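Long-range contacts in Phosphoglucomutase/phosphomannomutase family protein (Burkholderia thailandensis, PDB 3UW2), which probably moves a phosphoryl group from one position to another on hexose phosphates, as phosphohexose mutases do, with a bound metal ion: residues R34-K39 with P133-G138; L286-E291 with A369-I374; G299-Y304 with R338-P343. All blocks are in the same frame, centred on the assembly; numbering follows the deposited sequence.

Interaction 1. Residues R34-K39 with P133-G138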
loop_
_atom_site.group_PDB
_atom_site.type_symbol
_atom_site.label_atom_id
_atom_site.label_comp_id
_atom_site.label_asym_id
_atom_site.label_seq_id
_atom_site.Cartn_x
_atom_site.Cartn_y
_atom_site.Cartn_z
ATOM N N ARG A 34 -5.387 13.713 -4.013
ATOM C CA ARG A 34 -4.648 13.506 -5.264
ATOM C C ARG A 34 -5.161 14.496 -6.310
ATOM O O ARG A 34 -6.375 14.671 -6.411
ATOM C CB ARG A 34 -4.903 12.085 -5.806
ATOM C CG ARG A 34 -4.302 11.018 -4.933
ATOM C CD ARG A 34 -4.163 9.689 -5.676
ATOM N NE ARG A 34 -5.485 9.134 -5.913
ATOM C CZ ARG A 34 -6.014 8.169 -5.177
ATOM N NH1 ARG A 34 -5.302 7.641 -4.185
ATOM N NH2 ARG A 34 -7.235 7.717 -5.441
ATOM N N GLY A 35 -4.261 15.074 -7.121
ATOM C CA GLY A 35 -4.591 16.085 -8.083
ATOM C C GLY A 35 -3.507 16.178 -9.145
ATOM O O GLY A 35 -2.490 15.461 -9.095
ATOM N N VAL A 36 -3.731 17.022 -10.140
ATOM C CA VAL A 36 -2.816 17.122 -11.297
ATOM C C VAL A 36 -2.286 18.572 -11.302
ATOM O O VAL A 36 -3.059 19.536 -11.346
ATOM C CB VAL A 36 -3.515 16.807 -12.630
ATOM C CG1 VAL A 36 -2.549 17.031 -13.811
ATOM C CG2 VAL A 36 -4.115 15.390 -12.661
ATOM N N ILE A 37 -0.967 18.711 -11.239
ATOM C CA ILE A 37 -0.284 19.992 -11.260
ATOM C C ILE A 37 -0.799 20.857 -12.392
ATOM O O ILE A 37 -0.999 20.374 -13.509
ATOM C CB ILE A 37 1.222 19.787 -11.502
ATOM C CG1 ILE A 37 1.825 18.916 -10.400
ATOM C CG2 ILE A 37 1.928 21.124 -11.658
ATOM C CD1 ILE A 37 1.697 19.420 -8.981
ATOM N N GLY A 38 -1.039 22.134 -12.098
ATOM C CA GLY A 38 -1.442 23.069 -13.136
ATOM C C GLY A 38 -2.916 22.931 -13.465
ATOM O O GLY A 38 -3.441 23.703 -14.250
ATOM N N LYS A 39 -3.596 21.951 -12.864
ATOM C CA LYS A 39 -5.040 21.812 -13.093
ATOM C C LYS A 39 -5.851 21.779 -11.814
ATOM O O LYS A 39 -6.785 22.538 -11.668
ATOM C CB LYS A 39 -5.371 20.560 -13.876
ATOM C CG LYS A 39 -4.630 20.452 -15.185
ATOM C CD LYS A 39 -5.498 19.621 -16.096
ATOM C CE LYS A 39 -5.072 18.156 -16.126
ATOM N NZ LYS A 39 -4.391 17.910 -17.444
ATOM N N PRO A 133 1.219 9.036 -13.223
ATOM C CA PRO A 133 2.097 9.768 -14.163
ATOM C C PRO A 133 2.793 11.004 -13.552
ATOM O O PRO A 133 2.358 11.471 -12.469
ATOM C CB PRO A 133 1.146 10.137 -15.321
ATOM C CG PRO A 133 0.082 9.037 -15.306
ATOM C CD PRO A 133 -0.113 8.747 -13.845
ATOM N N PRO A 134 3.862 11.532 -14.221
ATOM C CA PRO A 134 4.708 12.592 -13.682
ATOM C C PRO A 134 4.018 13.851 -13.136
ATOM O O PRO A 134 4.568 14.512 -12.175
ATOM C CB PRO A 134 5.582 13.012 -14.880
ATOM C CG PRO A 134 5.627 11.797 -15.787
ATOM C CD PRO A 134 4.473 10.907 -15.411
ATOM N N ASP A 135 2.899 14.216 -13.753
ATOM C CA ASP A 135 2.179 15.461 -13.459
ATOM C C ASP A 135 1.173 15.305 -12.295
ATOM O O ASP A 135 0.493 16.271 -11.924
ATOM C CB ASP A 135 1.486 16.039 -14.737
ATOM C CG ASP A 135 0.669 15.000 -15.520
ATOM O OD1 ASP A 135 0.839 13.769 -15.315
ATOM O OD2 ASP A 135 -0.129 15.420 -16.401
ATOM N N TYR A 136 1.068 14.086 -11.744
ATOM C CA TYR A 136 0.216 13.832 -10.591
ATOM C C TYR A 136 0.995 13.981 -9.345
ATOM O O TYR A 136 2.203 13.683 -9.282
ATOM C CB TYR A 136 -0.308 12.404 -10.575
ATOM C CG TYR A 136 -1.358 12.170 -11.630
ATOM C CD1 TYR A 136 -1.020 12.188 -12.958
ATOM C CD2 TYR A 136 -2.699 11.991 -11.281
ATOM C CE1 TYR A 136 -1.981 11.979 -13.944
ATOM C CE2 TYR A 136 -3.671 11.786 -12.250
ATOM C CZ TYR A 136 -3.301 11.781 -13.574
ATOM O OH TYR A 136 -4.256 11.610 -14.558
ATOM N N ASN A 137 0.280 14.405 -8.332
ATOM C CA ASN A 137 0.842 14.449 -7.013
ATOM C C ASN A 137 -0.286 14.402 -5.944
ATOM O O ASN A 137 -1.470 14.280 -6.277
ATOM C CB ASN A 137 1.802 15.637 -6.865
ATOM C CG ASN A 137 2.972 15.317 -5.907
ATOM O OD1 ASN A 137 2.831 14.518 -4.987
ATOM N ND2 ASN A 137 4.101 15.910 -6.128
ATOM N N GLY A 138 0.054 14.506 -4.670
ATOM C CA GLY A 138 -0.997 14.208 -3.688
ATOM C C GLY A 138 -0.468 14.216 -2.316
ATOM O O GLY A 138 0.732 14.600 -2.105
#
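Val36 lays one methyl over the ring of Tyr136: CG2 stands 3.8 Å from the ring centroid and 19° off the normal, a CH-pi contact displaced toward the CE2 rim. Both side chains leave the same face of an antiparallel pair, at a non-hydrogen-bonded position. With Val36 CG1 anti to the backbone N (chi1 176°), the other branch, CG2, is the one turned to the ring. Asn137 projects from the other face, where its ND2 is held by Ser74 and its OD1 accepts from Gly138 N. Ile37 bends past the strand end and sets CG1 3.3 Å from Asp135 O. That oxygen also takes a 2.9 Å hydrogen bond from Ile37 N, which closes the ladder begun by the reciprocal Gly35 and Asn137 bonds, Gly35 N to Asn137 O (3.0 Å) and Asn137 N to Gly35 O (3.1 Å). Arg34 turns its guanidinium away to a salt bridge with Asp32; its side chain lies near a bound phosphate, probably from the crystallisation liquor, and about 9 Å from the zinc ion. The contact thus divides its chemistry: backbone bonds fix the strand register, a methyl-on-ring contact packs one face, and hydrogen bonds of its side-chain amide hold Asn137 on the other.

Interaction 2. Residues L286-E291 with A369-I374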
loop_
_atom_site.group_PDB
_atom_site.type_symbol
_atom_site.label_atom_id
_atom_site.label_comp_id
_atom_site.label_asym_id
_atom_site.label_seq_id
_atom_site.Cartn_x
_atom_site.Cartn_y
_atom_site.Cartn_z
ATOM N N LEU A 286 1.964 -13.083 1.575
ATOM C CA LEU A 286 1.391 -13.065 2.928
ATOM C C LEU A 286 1.351 -14.466 3.546
ATOM O O LEU A 286 1.564 -14.597 4.750
ATOM C CB LEU A 286 -0.018 -12.441 2.945
ATOM C CG LEU A 286 -0.588 -12.133 4.335
ATOM C CD1 LEU A 286 0.248 -11.033 4.977
ATOM C CD2 LEU A 286 -2.030 -11.681 4.215
ATOM N N MET A 287 1.068 -15.512 2.742
ATOM C CA MET A 287 1.164 -16.886 3.299
ATOM C C MET A 287 2.560 -17.155 3.890
ATOM O O MET A 287 2.700 -17.725 4.973
ATOM C CB MET A 287 0.730 -17.932 2.270
ATOM C CG MET A 287 -0.792 -17.865 2.058
ATOM S SD MET A 287 -1.628 -19.102 1.031
ATOM C CE MET A 287 -1.278 -18.577 -0.648
ATOM N N LEU A 288 3.606 -16.678 3.203
ATOM C CA LEU A 288 4.948 -17.041 3.599
ATOM C C LEU A 288 5.303 -16.265 4.878
ATOM O O LEU A 288 5.957 -16.780 5.827
ATOM C CB LEU A 288 5.923 -16.713 2.420
ATOM C CG LEU A 288 7.399 -17.078 2.551
ATOM C CD1 LEU A 288 7.613 -18.596 2.320
ATOM C CD2 LEU A 288 8.307 -16.258 1.591
ATOM N N PHE A 289 4.883 -15.008 4.899
ATOM C CA PHE A 289 5.096 -14.199 6.108
ATOM C C PHE A 289 4.283 -14.729 7.329
ATOM O O PHE A 289 4.762 -14.761 8.451
ATOM C CB PHE A 289 4.668 -12.749 5.781
ATOM C CG PHE A 289 5.602 -12.065 4.830
ATOM C CD1 PHE A 289 6.995 -12.042 5.110
ATOM C CD2 PHE A 289 5.099 -11.328 3.747
ATOM C CE1 PHE A 289 7.883 -11.405 4.240
ATOM C CE2 PHE A 289 5.993 -10.676 2.868
ATOM C CZ PHE A 289 7.385 -10.726 3.135
ATOM N N ALA A 290 3.031 -15.089 7.092
ATOM C CA ALA A 290 2.140 -15.563 8.148
ATOM C C ALA A 290 2.756 -16.815 8.743
ATOM O O ALA A 290 2.687 -17.027 9.951
ATOM C CB ALA A 290 0.757 -15.932 7.547
ATOM N N GLU A 291 3.283 -17.700 7.904
ATOM C CA GLU A 291 3.876 -18.895 8.451
ATOM C C GLU A 291 5.003 -18.535 9.425
ATOM O O GLU A 291 5.050 -19.038 10.552
ATOM C CB GLU A 291 4.355 -19.817 7.329
ATOM C CG GLU A 291 5.315 -20.933 7.754
ATOM C CD GLU A 291 5.662 -21.858 6.569
ATOM O OE1 GLU A 291 5.913 -21.362 5.430
ATOM O OE2 GLU A 291 5.658 -23.087 6.786
ATOM N N ALA A 369 12.967 -6.562 3.139
ATOM C CA ALA A 369 13.924 -7.060 4.084
ATOM C C ALA A 369 13.378 -8.307 4.793
ATOM O O ALA A 369 14.123 -9.281 5.000
ATOM C CB ALA A 369 14.268 -5.952 5.085
ATOM N N ARG A 370 12.080 -8.306 5.133
ATOM C CA ARG A 370 11.523 -9.416 5.858
ATOM C C ARG A 370 11.490 -10.613 4.912
ATOM O O ARG A 370 11.649 -11.737 5.353
ATOM C CB ARG A 370 10.107 -9.104 6.377
ATOM C CG ARG A 370 10.091 -8.136 7.592
ATOM C CD ARG A 370 10.665 -8.794 8.846
ATOM N NE ARG A 370 9.727 -9.835 9.381
ATOM C CZ ARG A 370 8.862 -9.647 10.378
ATOM N NH1 ARG A 370 8.825 -8.474 11.080
ATOM N NH2 ARG A 370 8.091 -10.661 10.751
ATOM N N LEU A 371 11.260 -10.359 3.618
ATOM C CA LEU A 371 11.189 -11.472 2.615
ATOM C C LEU A 371 12.623 -12.060 2.475
ATOM O O LEU A 371 12.816 -13.271 2.550
ATOM C CB LEU A 371 10.655 -10.900 1.308
ATOM C CG LEU A 371 10.586 -11.890 0.135
ATOM C CD1 LEU A 371 9.847 -13.142 0.569
ATOM C CD2 LEU A 371 9.923 -11.235 -1.056
ATOM N N LEU A 372 13.649 -11.197 2.362
ATOM C CA LEU A 372 15.044 -11.694 2.289
ATOM C C LEU A 372 15.442 -12.523 3.550
ATOM O O LEU A 372 16.191 -13.480 3.463
ATOM C CB LEU A 372 16.016 -10.532 2.098
ATOM C CG LEU A 372 15.994 -9.667 0.829
ATOM C CD1 LEU A 372 16.897 -8.473 0.983
ATOM C CD2 LEU A 372 16.486 -10.555 -0.298
ATOM N N GLU A 373 14.985 -12.128 4.725
ATOM C CA GLU A 373 15.281 -12.887 5.942
ATOM C C GLU A 373 14.842 -14.367 5.802
ATOM O O GLU A 373 15.567 -15.289 6.236
ATOM C CB GLU A 373 14.520 -12.264 7.113
ATOM C CG GLU A 373 14.730 -12.991 8.445
ATOM C CD GLU A 373 14.004 -12.277 9.579
ATOM O OE1 GLU A 373 12.725 -12.296 9.656
ATOM O OE2 GLU A 373 14.717 -11.674 10.377
ATOM N N ILE A 374 13.653 -14.560 5.228
ATOM C CA ILE A 374 13.092 -15.875 5.001
ATOM C C ILE A 374 13.761 -16.595 3.823
ATOM O O ILE A 374 14.178 -17.752 3.977
ATOM C CB ILE A 374 11.575 -15.802 4.769
ATOM C CG1 ILE A 374 10.857 -15.275 6.047
ATOM C CG2 ILE A 374 11.019 -17.174 4.360
ATOM C CD1 ILE A 374 9.407 -14.900 5.865
#
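Two first torsions bring this helix pair together: Leu288 holds CG anti to its backbone N (chi1 -177°), and Phe289 sets CG beside the backbone N, anti to the carbonyl carbon (chi1 -70°), so that neighbouring residues of helix 282-296 both reach helix 364-375. Leu288 presents CD2, which meets Leu371 CD1 at 3.6 Å, the two leucine side chains roughly perpendicular. The same CD2 lies 4.0 Å from Ile374 CG2, where leucine and isoleucine run antiparallel alongside one another. Phe289 works largely through its rim. Its CE1 comes to 3.6 Å from Leu371 N, with the backbone between Arg370 and Leu371 lying at the ring edge, and its CZ rests 3.7 Å from Leu371 CB. Ile374 CD1 approaches the ring obliquely, 3.8 Å from Phe289 CD1. The short segment axes are 10.7 Å apart and inclined at 69°, a spacing bridged by these long side chains. Arg370 contributes its CB to the ring and carries its guanidinium elsewhere, to a salt bridge with Asp356 and a hydrogen bond with Tyr366. Phe354 adds an edge-to-face ring contact to Phe289. The two segments, then, share neither hydrogen bond nor salt bridge, and their packing is chiefly apolar: shape and burial join two helices of the third alpha/beta/alpha domain, while the charge of Arg370 is probably balanced in part by Asp356.

Interaction 3. Residues G299-Y304 with R338-P343. With EDO (1,2-ethanediol), chain H.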
loop_
_atom_site.group_PDB
_atom_site.type_symbol
_atom_site.label_atom_id
_atom_site.label_comp_id
_atom_site.label_asym_id
_atom_site.label_seq_id
_atom_site.Cartn_x
_atom_site.Cartn_y
_atom_site.Cartn_z
ATOM N N GLY A 299 -1.596 -18.782 17.557
ATOM C CA GLY A 299 -2.959 -18.330 17.784
ATOM C C GLY A 299 -3.310 -16.952 17.189
ATOM O O GLY A 299 -4.517 -16.599 17.157
ATOM N N ALA A 300 -2.291 -16.165 16.772
ATOM C CA ALA A 300 -2.509 -14.753 16.315
ATOM C C ALA A 300 -3.463 -14.636 15.111
ATOM O O ALA A 300 -3.599 -15.570 14.304
ATOM C CB ALA A 300 -1.165 -14.049 16.005
ATOM N N GLN A 301 -4.131 -13.499 15.011
ATOM C CA GLN A 301 -4.965 -13.213 13.812
ATOM C C GLN A 301 -4.063 -12.759 12.671
ATOM O O GLN A 301 -3.070 -12.107 12.928
ATOM C CB GLN A 301 -5.988 -12.130 14.125
ATOM C CG GLN A 301 -7.117 -12.672 15.023
ATOM C CD GLN A 301 -8.055 -11.582 15.470
ATOM O OE1 GLN A 301 -7.647 -10.556 16.100
ATOM N NE2 GLN A 301 -9.330 -11.771 15.129
ATOM N N ILE A 302 -4.421 -13.094 11.430
ATOM C CA ILE A 302 -3.697 -12.569 10.256
ATOM C C ILE A 302 -4.773 -11.942 9.407
ATOM O O ILE A 302 -5.769 -12.617 9.063
ATOM C CB ILE A 302 -3.021 -13.713 9.455
ATOM C CG1 ILE A 302 -2.051 -14.528 10.348
ATOM C CG2 ILE A 302 -2.370 -13.172 8.142
ATOM C CD1 ILE A 302 -0.855 -13.753 10.898
ATOM N N ILE A 303 -4.640 -10.655 9.141
ATOM C CA ILE A 303 -5.666 -9.895 8.403
ATOM C C ILE A 303 -5.360 -9.822 6.894
ATOM O O ILE A 303 -4.240 -9.539 6.506
ATOM C CB ILE A 303 -5.798 -8.453 8.971
ATOM C CG1 ILE A 303 -6.171 -8.519 10.490
ATOM C CG2 ILE A 303 -6.889 -7.668 8.165
ATOM C CD1 ILE A 303 -5.893 -7.209 11.295
ATOM N N TYR A 304 -6.360 -10.053 6.048
ATOM C CA TYR A 304 -6.171 -9.798 4.649
ATOM C C TYR A 304 -7.526 -9.356 4.069
ATOM O O TYR A 304 -8.544 -9.430 4.759
ATOM C CB TYR A 304 -5.674 -11.067 3.955
ATOM C CG TYR A 304 -6.545 -12.296 4.224
ATOM C CD1 TYR A 304 -7.580 -12.669 3.333
ATOM C CD2 TYR A 304 -6.322 -13.094 5.343
ATOM C CE1 TYR A 304 -8.351 -13.796 3.556
ATOM C CE2 TYR A 304 -7.080 -14.240 5.577
ATOM C CZ TYR A 304 -8.088 -14.587 4.678
ATOM O OH TYR A 304 -8.840 -15.735 4.904
ATOM N N ARG A 338 -5.109 -1.901 14.098
ATOM C CA ARG A 338 -5.058 -1.170 15.357
ATOM C C ARG A 338 -6.197 -1.590 16.317
ATOM O O ARG A 338 -6.035 -1.553 17.528
ATOM C CB ARG A 338 -5.018 0.380 15.135
ATOM C CG ARG A 338 -3.692 0.806 14.432
ATOM C CD ARG A 338 -3.833 2.164 13.703
ATOM N NE ARG A 338 -4.358 3.224 14.592
ATOM C CZ ARG A 338 -3.577 3.913 15.438
ATOM N NH1 ARG A 338 -4.078 4.854 16.199
ATOM N NH2 ARG A 338 -2.263 3.709 15.504
ATOM N N GLU A 339 -7.319 -1.998 15.756
ATOM C CA GLU A 339 -8.448 -2.473 16.574
ATOM C C GLU A 339 -8.217 -3.849 17.204
ATOM O O GLU A 339 -8.769 -4.118 18.251
ATOM C CB GLU A 339 -9.714 -2.550 15.748
ATOM C CG GLU A 339 -10.284 -1.191 15.538
ATOM C CD GLU A 339 -11.553 -1.219 14.722
ATOM O OE1 GLU A 339 -12.207 -2.307 14.589
ATOM O OE2 GLU A 339 -11.877 -0.119 14.235
ATOM N N THR A 340 -7.451 -4.710 16.537
ATOM C CA THR A 340 -7.325 -6.133 16.886
ATOM C C THR A 340 -5.983 -6.401 17.568
ATOM O O THR A 340 -5.864 -7.357 18.333
ATOM C CB THR A 340 -7.406 -7.067 15.661
ATOM O OG1 THR A 340 -6.382 -6.715 14.701
ATOM C CG2 THR A 340 -8.750 -6.972 15.020
ATOM N N GLY A 341 -4.979 -5.542 17.314
ATOM C CA GLY A 341 -3.611 -5.801 17.773
ATOM C C GLY A 341 -2.937 -6.956 17.019
ATOM O O GLY A 341 -1.943 -7.524 17.500
ATOM N N ALA A 342 -3.470 -7.346 15.855
ATOM C CA ALA A 342 -2.848 -8.436 15.087
ATOM C C ALA A 342 -1.384 -8.212 14.682
ATOM O O ALA A 342 -0.965 -7.112 14.543
ATOM C CB ALA A 342 -3.691 -8.808 13.877
ATOM N N PRO A 343 -0.587 -9.286 14.555
ATOM C CA PRO A 343 0.814 -9.046 14.235
ATOM C C PRO A 343 1.086 -8.729 12.741
ATOM O O PRO A 343 2.148 -8.200 12.449
ATOM C CB PRO A 343 1.515 -10.340 14.705
ATOM C CG PRO A 343 0.461 -11.393 14.358
ATOM C CD PRO A 343 -0.832 -10.711 14.865
HETATM C C1 EDO H . -11.342 -0.808 9.798
HETATM O O1 EDO H . -12.028 -1.093 11.058
HETATM C C2 EDO H . -12.208 -0.984 8.559
HETATM O O2 EDO H . -13.464 -0.281 8.701
HETATM O O HOH W 1 -5.702 -10.079 17.797
#
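Ala300 and Pro343 meet at the close-packed end of this contact, where the methyl CB of the alanine sits 3.5 Å from CG of the proline ring. Beside them the backbone of Gln301 presses on the same ring, its O lying 3.3 Å from Pro343 CD. The methyl of Ala342 comes up to that oxygen as well, so Gln301 O is buried among carbon atoms and has no hydrogen-bonding partner in the model. Ile303 completes the apolar part: its chain, extended at chi2 (161°), carries CD1 to 3.8 Å from Ala342 CB and also against the hydroxyl of Thr340.

The outer side is looser and wet. There the Gln301 side chain stretches out beyond CG and brings OE1 to Thr340 CB, yet the polar link is indirect: a water donates to Gln301 OE1 at 2.6 Å and to Thr340 O at 2.8 Å. Thr340 OG1, placed between the backbone N and the carbonyl carbon (chi1 57°), accepts from Ala342 N at 3.2 Å in an ST turn and is also hydrogen-bonded to Lys336 O. This turn accompanies the exit from the helix, with Gly341 at positive phi. Farther out, Glu339 OE2 receives a weak hydrogen bond from O1 of an ethanediol, probably a crystallisation additive.

The contact joins the start of strand 301-305 to the end of helix 330-340 and the lead-in to strand 344-346. Strand 301-305 is paired on one flank with 322-326 and on the other with 344-346, while helix 282-296 packs against Ala300, Ile302 and Pro343.

The three contacts follow the modular build of the chain. Interaction 1 comes first in sequence and belongs to the first alpha/beta/alpha domain; its centre lies about 35 Å from the centre of each of the other two, across the centre of the molecule, and it is the one near the zinc site. Interactions 2 and 3 share the third alpha/beta/alpha domain, with centres about 16 Å apart, and interaction 3 falls within the sequence span between the two halves of interaction 2. Helix 282-296 is followed, after a short loop, by strand 301-305, and the two contacts touch where Leu286 packs on Tyr304. Interactions 2 and 3 thus join helix to helix and strand to helix end within one domain, while interaction 1 pairs two strands of another.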